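Local coordinates for protein putative MAR1 (Leishmania donovani, PDB 1X9G) that is of unknown function, but belongs to the isochorismatase superfamily and probably acts as a cysteine-dependent hydrolase, at residues A[102-107]-A[126-131]; A[25-30]-A[118-123]. One frame throughout, in Å; residues are numbered along the deposited sequence.

Contact 1: residues A[102-107]-A[126-131]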
ATOM      1  N   GLU A 102      12.994  29.606  -9.895  1.00 75.21           N
ATOM      2  CA  GLU A 102      13.733  29.988 -11.089  1.00 75.80           C
ATOM      3  C   GLU A 102      14.919  29.037 -11.328  1.00 74.83           C
ATOM      4  O   GLU A 102      15.299  28.756 -12.474  1.00 74.10           O
ATOM      5  CB  GLU A 102      14.170  31.470 -11.045  1.00 76.28           C
ATOM      6  CG  GLU A 102      14.659  32.025  -9.683  1.00 76.84           C
ATOM      7  CD  GLU A 102      15.011  33.545  -9.729  1.00 77.92           C
ATOM      8  OE1 GLU A 102      15.046  34.128 -10.858  1.00 79.11           O
ATOM      9  OE2 GLU A 102      15.260  34.150  -8.636  1.00 78.93           O
ATOM     10  N   LEU A 103      15.465  28.521 -10.230  1.00 73.92           N
ATOM     11  CA  LEU A 103      16.568  27.567 -10.274  1.00 73.14           C
ATOM     12  C   LEU A 103      16.096  26.166 -10.734  1.00 73.17           C
ATOM     13  O   LEU A 103      16.897  25.230 -10.850  1.00 73.04           O
ATOM     14  CB  LEU A 103      17.229  27.546  -8.898  1.00 73.03           C
ATOM     15  CG  LEU A 103      18.660  27.137  -8.551  1.00 73.29           C
ATOM     16  CD1 LEU A 103      19.768  27.906  -9.339  1.00 73.98           C
ATOM     17  CD2 LEU A 103      18.814  27.351  -7.072  1.00 72.40           C
ATOM     18  N   LEU A 104      14.800  26.064 -11.040  1.00 72.71           N
ATOM     19  CA  LEU A 104      14.154  24.851 -11.569  1.00 72.69           C
ATOM     20  C   LEU A 104      13.444  25.136 -12.892  1.00 72.74           C
ATOM     21  O   LEU A 104      12.710  24.289 -13.405  1.00 72.57           O
ATOM     22  CB  LEU A 104      13.092  24.325 -10.577  1.00 71.71           C
ATOM     23  CG  LEU A 104      13.530  23.765  -9.232  1.00 70.85           C
ATOM     24  CD1 LEU A 104      12.297  23.428  -8.332  1.00 71.92           C
ATOM     25  CD2 LEU A 104      14.475  22.586  -9.366  1.00 67.98           C
ATOM     26  N   GLU A 105      13.626  26.341 -13.419  1.00 73.24           N
ATOM     27  CA  GLU A 105      12.971  26.714 -14.670  1.00 73.99           C
ATOM     28  C   GLU A 105      13.298  25.763 -15.811  1.00 73.30           C
ATOM     29  O   GLU A 105      12.466  25.583 -16.698  1.00 73.55           O
ATOM     30  CB  GLU A 105      13.269  28.162 -15.070  1.00 74.03           C
ATOM     31  CG  GLU A 105      12.171  29.187 -14.698  1.00 75.33           C
ATOM     32  CD  GLU A 105      12.620  30.658 -14.923  1.00 76.19           C
ATOM     33  OE1 GLU A 105      13.086  31.003 -16.042  1.00 76.30           O
ATOM     34  OE2 GLU A 105      12.507  31.472 -13.971  1.00 79.80           O
ATOM     35  N   ASP A 106      14.475  25.131 -15.769  1.00 72.61           N
ATOM     36  CA  ASP A 106      14.902  24.186 -16.831  1.00 72.07           C
ATOM     37  C   ASP A 106      15.228  22.768 -16.340  1.00 71.03           C
ATOM     38  O   ASP A 106      16.013  22.046 -16.993  1.00 70.68           O
ATOM     39  CB  ASP A 106      16.144  24.736 -17.551  1.00 72.66           C
ATOM     40  CG  ASP A 106      17.356  24.825 -16.628  1.00 74.22           C
ATOM     41  OD1 ASP A 106      17.190  24.674 -15.394  1.00 74.79           O
ATOM     42  OD2 ASP A 106      18.477  25.050 -17.135  1.00 77.79           O
ATOM     43  N   VAL A 107      14.661  22.388 -15.186  1.00 69.60           N
ATOM     44  CA  VAL A 107      14.982  21.113 -14.531  1.00 67.78           C
ATOM     45  C   VAL A 107      13.783  20.214 -14.708  1.00 66.86           C
ATOM     46  O   VAL A 107      12.653  20.670 -14.546  1.00 66.79           O
ATOM     47  CB  VAL A 107      15.437  21.302 -13.018  1.00 68.28           C
ATOM     48  CG1 VAL A 107      15.393  19.980 -12.205  1.00 67.32           C
ATOM     49  CG2 VAL A 107      16.872  21.877 -12.945  1.00 66.91           C
ATOM     50  N   ALA A 126       4.650  18.007  -2.817  1.00 55.45           N
ATOM     51  CA  ALA A 126       3.359  18.389  -3.423  1.00 55.17           C
ATOM     52  C   ALA A 126       3.532  19.617  -4.345  1.00 55.98           C
ATOM     53  O   ALA A 126       2.946  19.658  -5.422  1.00 56.09           O
ATOM     54  CB  ALA A 126       2.255  18.600  -2.368  1.00 54.08           C
ATOM     55  N   ASP A 127       4.362  20.588  -3.935  1.00 56.70           N
ATOM     56  CA  ASP A 127       4.670  21.796  -4.770  1.00 56.98           C
ATOM     57  C   ASP A 127       5.430  21.456  -6.069  1.00 56.69           C
ATOM     58  O   ASP A 127       5.033  21.868  -7.157  1.00 55.50           O
ATOM     59  CB  ASP A 127       5.436  22.874  -3.984  1.00 56.94           C
ATOM     60  CG  ASP A 127       4.592  23.577  -2.886  1.00 57.99           C
ATOM     61  OD1 ASP A 127       5.231  24.049  -1.926  1.00 58.18           O
ATOM     62  OD2 ASP A 127       3.334  23.691  -2.962  1.00 56.67           O
ATOM     63  N   LEU A 128       6.508  20.693  -5.947  1.00 57.10           N
ATOM     64  CA  LEU A 128       7.164  20.114  -7.109  1.00 57.40           C
ATOM     65  C   LEU A 128       6.191  19.437  -8.067  1.00 58.52           C
ATOM     66  O   LEU A 128       6.262  19.658  -9.279  1.00 58.20           O
ATOM     67  CB  LEU A 128       8.215  19.121  -6.660  1.00 57.25           C
ATOM     68  CG  LEU A 128       9.666  19.578  -6.431  1.00 59.44           C
ATOM     69  CD1 LEU A 128       9.885  21.103  -6.694  1.00 54.11           C
ATOM     70  CD2 LEU A 128      10.239  19.089  -5.061  1.00 55.40           C
ATOM     71  N   LEU A 129       5.256  18.626  -7.539  1.00 59.38           N
ATOM     72  CA  LEU A 129       4.331  17.933  -8.420  1.00 59.68           C
ATOM     73  C   LEU A 129       3.471  18.911  -9.169  1.00 61.24           C
ATOM     74  O   LEU A 129       3.280  18.760 -10.362  1.00 62.11           O
ATOM     75  CB  LEU A 129       3.473  16.852  -7.709  1.00 59.01           C
ATOM     76  CG  LEU A 129       4.230  15.576  -7.309  1.00 54.98           C
ATOM     77  CD1 LEU A 129       3.377  14.638  -6.472  1.00 51.71           C
ATOM     78  CD2 LEU A 129       4.944  14.846  -8.457  1.00 50.90           C
ATOM     79  N   ASP A 130       2.955  19.909  -8.465  1.00 63.31           N
ATOM     80  CA  ASP A 130       2.247  21.029  -9.087  1.00 65.59           C
ATOM     81  C   ASP A 130       3.039  21.809 -10.142  1.00 65.75           C
ATOM     82  O   ASP A 130       2.441  22.403 -11.035  1.00 65.56           O
ATOM     83  CB  ASP A 130       1.683  21.952  -8.023  1.00 65.78           C
ATOM     84  CG  ASP A 130       0.397  21.403  -7.450  1.00 71.20           C
ATOM     85  OD1 ASP A 130       0.427  20.553  -6.512  1.00 75.74           O
ATOM     86  OD2 ASP A 130      -0.669  21.764  -8.005  1.00 78.69           O
ATOM     87  N   MET A 131       4.366  21.746 -10.073  1.00 66.05           N
ATOM     88  CA  MET A 131       5.213  22.377 -11.073  1.00 67.80           C
ATOM     89  C   MET A 131       5.514  21.473 -12.284  1.00 67.21           C
ATOM     90  O   MET A 131       6.283  21.853 -13.159  1.00 66.99           O
ATOM     91  CB  MET A 131       6.521  22.859 -10.426  1.00 67.80           C
ATOM     92  CG  MET A 131       6.353  24.013  -9.452  1.00 68.20           C
ATOM     93  SD  MET A 131       7.959  24.505  -8.836  1.00 71.83           S
ATOM     94  CE  MET A 131       8.466  25.694 -10.103  1.00 74.31           C
TER

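Contact 2: residues A[25-30]-A[118-123]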
ATOM      1  N   CYS A  25      18.632  19.184  -1.073  1.00 59.68           N
ATOM      2  CA  CYS A  25      19.065  18.719   0.227  1.00 59.24           C
ATOM      3  C   CYS A  25      18.329  19.505   1.304  1.00 58.80           C
ATOM      4  O   CYS A  25      18.639  20.685   1.562  1.00 58.25           O
ATOM      5  CB  CYS A  25      20.575  18.864   0.364  1.00 59.14           C
ATOM      6  SG  CYS A  25      21.148  18.474   2.033  1.00 60.84           S
ATOM      7  N   VAL A  26      17.333  18.868   1.924  1.00 58.37           N
ATOM      8  CA  VAL A  26      16.362  19.668   2.670  1.00 58.16           C
ATOM      9  C   VAL A  26      16.503  19.684   4.196  1.00 58.15           C
ATOM     10  O   VAL A  26      16.392  18.659   4.819  1.00 57.89           O
ATOM     11  CB  VAL A  26      14.876  19.613   2.103  1.00 57.87           C
ATOM     12  CG1 VAL A  26      14.661  18.504   1.160  1.00 57.66           C
ATOM     13  CG2 VAL A  26      13.806  19.702   3.193  1.00 56.61           C
ATOM     14  N   ASP A  27      16.826  20.873   4.739  1.00 57.83           N
ATOM     15  CA  ASP A  27      16.839  21.175   6.193  1.00 57.38           C
ATOM     16  C   ASP A  27      17.684  20.286   7.135  1.00 56.98           C
ATOM     17  O   ASP A  27      17.381  20.141   8.316  1.00 55.50           O
ATOM     18  CB  ASP A  27      15.412  21.339   6.721  1.00 57.23           C
ATOM     19  CG  ASP A  27      14.619  22.386   5.955  1.00 59.19           C
ATOM     20  OD1 ASP A  27      13.388  22.488   6.235  1.00 63.34           O
ATOM     21  OD2 ASP A  27      15.196  23.114   5.101  1.00 55.08           O
ATOM     22  N   LEU A  28      18.781  19.737   6.634  1.00 58.14           N
ATOM     23  CA  LEU A  28      19.670  18.945   7.483  1.00 59.42           C
ATOM     24  C   LEU A  28      20.539  19.816   8.461  1.00 61.31           C
ATOM     25  O   LEU A  28      21.750  19.971   8.320  1.00 62.23           O
ATOM     26  CB  LEU A  28      20.483  17.975   6.605  1.00 58.26           C
ATOM     27  CG  LEU A  28      19.682  16.854   5.907  1.00 57.26           C
ATOM     28  CD1 LEU A  28      20.524  16.072   4.912  1.00 53.68           C
ATOM     29  CD2 LEU A  28      18.951  15.882   6.885  1.00 51.66           C
ATOM     30  N   GLN A  29      19.898  20.368   9.481  1.00 63.24           N
ATOM     31  CA  GLN A  29      20.513  21.384  10.340  1.00 64.08           C
ATOM     32  C   GLN A  29      20.710  20.887  11.775  1.00 65.24           C
ATOM     33  O   GLN A  29      20.230  19.804  12.152  1.00 65.24           O
ATOM     34  CB  GLN A  29      19.660  22.661  10.314  1.00 63.61           C
ATOM     35  CG  GLN A  29      19.020  22.855   8.962  1.00 62.82           C
ATOM     36  CD  GLN A  29      18.102  24.018   8.877  1.00 64.42           C
ATOM     37  OE1 GLN A  29      17.244  24.071   7.996  1.00 64.65           O
ATOM     38  NE2 GLN A  29      18.279  24.990   9.773  1.00 65.51           N
ATOM     39  N   GLU A  30      21.380  21.718  12.579  1.00 66.44           N
ATOM     40  CA  GLU A  30      21.917  21.316  13.865  1.00 67.39           C
ATOM     41  C   GLU A  30      20.859  20.995  14.912  1.00 67.11           C
ATOM     42  O   GLU A  30      21.015  20.033  15.654  1.00 67.09           O
ATOM     43  CB  GLU A  30      22.945  22.350  14.357  1.00 68.43           C
ATOM     44  CG  GLU A  30      23.727  21.972  15.644  1.00 73.32           C
ATOM     45  CD  GLU A  30      24.498  20.646  15.530  1.00 79.12           C
ATOM     46  OE1 GLU A  30      23.881  19.587  15.207  1.00 79.96           O
ATOM     47  OE2 GLU A  30      25.728  20.678  15.775  1.00 81.35           O
ATOM     48  N   HIS A 118       7.226  14.295   6.927  1.00 53.27           N
ATOM     49  CA  HIS A 118       5.826  14.700   7.009  1.00 52.70           C
ATOM     50  C   HIS A 118       5.601  16.211   7.005  1.00 52.30           C
ATOM     51  O   HIS A 118       4.443  16.658   7.091  1.00 52.01           O
ATOM     52  CB  HIS A 118       5.210  14.116   8.270  1.00 52.89           C
ATOM     53  CG  HIS A 118       5.834  14.636   9.521  1.00 54.42           C
ATOM     54  ND1 HIS A 118       7.109  14.277   9.918  1.00 57.21           N
ATOM     55  CD2 HIS A 118       5.388  15.528  10.435  1.00 53.33           C
ATOM     56  CE1 HIS A 118       7.400  14.895  11.054  1.00 55.79           C
ATOM     57  NE2 HIS A 118       6.365  15.648  11.395  1.00 55.17           N
ATOM     58  N   ALA A 119       6.690  16.986   6.895  1.00 51.67           N
ATOM     59  CA  ALA A 119       6.616  18.414   7.106  1.00 51.56           C
ATOM     60  C   ALA A 119       7.178  19.131   5.896  1.00 52.44           C
ATOM     61  O   ALA A 119       6.508  19.189   4.867  1.00 53.29           O
ATOM     62  CB  ALA A 119       7.333  18.790   8.439  1.00 51.12           C
ATOM     63  N   CYS A 120       8.421  19.619   5.961  1.00 52.92           N
ATOM     64  CA  CYS A 120       9.024  20.274   4.828  1.00 52.77           C
ATOM     65  C   CYS A 120       9.063  19.374   3.599  1.00 53.47           C
ATOM     66  O   CYS A 120       8.738  19.852   2.486  1.00 53.79           O
ATOM     67  CB  CYS A 120      10.442  20.783   5.176  1.00 53.95           C
ATOM     68  SG  CYS A 120      10.585  21.849   6.723  1.00 54.86           S
ATOM     69  N   ILE A 121       9.457  18.089   3.781  1.00 52.50           N
ATOM     70  CA  ILE A 121       9.630  17.133   2.629  1.00 51.89           C
ATOM     71  C   ILE A 121       8.304  16.973   1.915  1.00 51.02           C
ATOM     72  O   ILE A 121       8.184  17.230   0.737  1.00 50.50           O
ATOM     73  CB  ILE A 121      10.152  15.694   3.051  1.00 52.00           C
ATOM     74  CG1 ILE A 121      11.590  15.709   3.626  1.00 52.36           C
ATOM     75  CG2 ILE A 121      10.045  14.706   1.900  1.00 50.95           C
ATOM     76  CD1 ILE A 121      12.709  16.021   2.648  1.00 49.95           C
ATOM     77  N   LEU A 122       7.299  16.593   2.693  1.00 51.61           N
ATOM     78  CA  LEU A 122       5.933  16.411   2.223  1.00 51.93           C
ATOM     79  C   LEU A 122       5.401  17.658   1.439  1.00 52.38           C
ATOM     80  O   LEU A 122       4.987  17.551   0.291  1.00 52.35           O
ATOM     81  CB  LEU A 122       5.045  15.975   3.413  1.00 51.01           C
ATOM     82  CG  LEU A 122       3.568  15.648   3.101  1.00 51.39           C
ATOM     83  CD1 LEU A 122       3.382  14.309   2.376  1.00 50.74           C
ATOM     84  CD2 LEU A 122       2.694  15.668   4.366  1.00 51.34           C
ATOM     85  N   GLN A 123       5.453  18.843   2.045  1.00 53.73           N
ATOM     86  CA  GLN A 123       5.006  20.084   1.349  1.00 54.54           C
ATOM     87  C   GLN A 123       5.818  20.396   0.118  1.00 54.16           C
ATOM     88  O   GLN A 123       5.270  20.798  -0.928  1.00 54.23           O
ATOM     89  CB  GLN A 123       4.963  21.292   2.313  1.00 54.98           C
ATOM     90  CG  GLN A 123       4.112  20.962   3.545  1.00 55.66           C
ATOM     91  CD  GLN A 123       3.739  22.148   4.391  1.00 59.01           C
ATOM     92  OE1 GLN A 123       3.396  23.203   3.869  1.00 60.82           O
ATOM     93  NE2 GLN A 123       3.730  21.962   5.714  1.00 57.38           N
TER

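Contact 1: residues A[102-107]-A[126-131]
Leu104 meets Leu128 and Met131 with no flat group between them: neither ring nor amide nor carboxylate offers a face or an edge, and the contact is made by methyls and a thioether alone. It illustrates how one apolar side chain can tie a connecting loop to a helix. CD1 of Leu104 does the touching, set 3.7 Å from CD1 of Leu128, and the two side chains cross at about a right angle. The same methyl has SD of Met131 as a looser neighbour at 4.5 Å, so it meets both Leu128 on the last helical turn and Met131 just past it. With CG of Leu104 beside the backbone N (chi1 -67°) and CD1 anti to CA (chi2 174°), the branch points out to the helix. In Leu128, as modelled, CD1 nearly eclipses CA (chi2 1°), a rotamer that is uncertain. The backbones stay well separated, CA of Leu104 lying 9.3 Å from CA of Met131. Leu104 also begins a type I turn, closed by Val107 N to Leu104 O at 3.3 Å, and the ammonium group of Lys133 bonds to the carbonyl oxygens of Leu104 and Val107. Leu104 also touches Ala22 of strand 21-26 and Leu128 touches Val135 of strand 134-143, which places the loop between helix 98-102 and strand 109-115 beside the last turn of helix 117-130.

Contact 2: residues A[25-30]-A[118-123]
Asp27 and Cys120 are modelled closer than their atoms should allow, with OD1 of Asp27 2.9 Å from SG of Cys120; the exact spacing is doubtful, but the acid and the thiol are plainly neighbours. The backbones on both sides are unusual too. Asp27 takes a left-handed conformation (phi 55°) just past the end of strand 21-26, while Cys120 lies in a wider, pi-type turn (118-121) near the start of helix 117-130. SG stands beside the backbone N of its own residue, anti to the carbonyl carbon (chi1 -52°), and from there faces the carboxylate. Asp27 is gripped from elsewhere as well: OD1 forms a salt bridge with Lys90, and OD2 a hydrogen bond with Thr65 OG1. Such a grouping of aspartate, lysine and cysteine, at the carboxyl end of a parallel sheet, is consistent with the catalytic triad of isochorismatase-like cysteine hydrolases, in which Cys120 would be the nucleophile. Next to this polar group the packing is apolar. CD1 of Ile121 sits against both branches of Val26, 3.5 Å from CG1. Val26 CG2 also approaches CB of Cys120 at 4.1 Å. Val112 of strand 109-115 touches both Val26 and Ile121.

How the contacts relate
Contacts 1 and 2 show one helix joining two different parts of the fold. Both use helix 117-130, contact 2 near its start and contact 1 at its end, with centres about 17 Å apart. Strand 21-26 also links them: Ala22 touches Leu104 of contact 1, and Val26, at the other end of the strand, takes part in contact 2. The probable active site belongs to contact 2, whose centre is about 10 Å from that of the chain; contact 1, with its centre at about 14 Å, is structural packing away from that site. Residues of both helix segments also touch a second subunit.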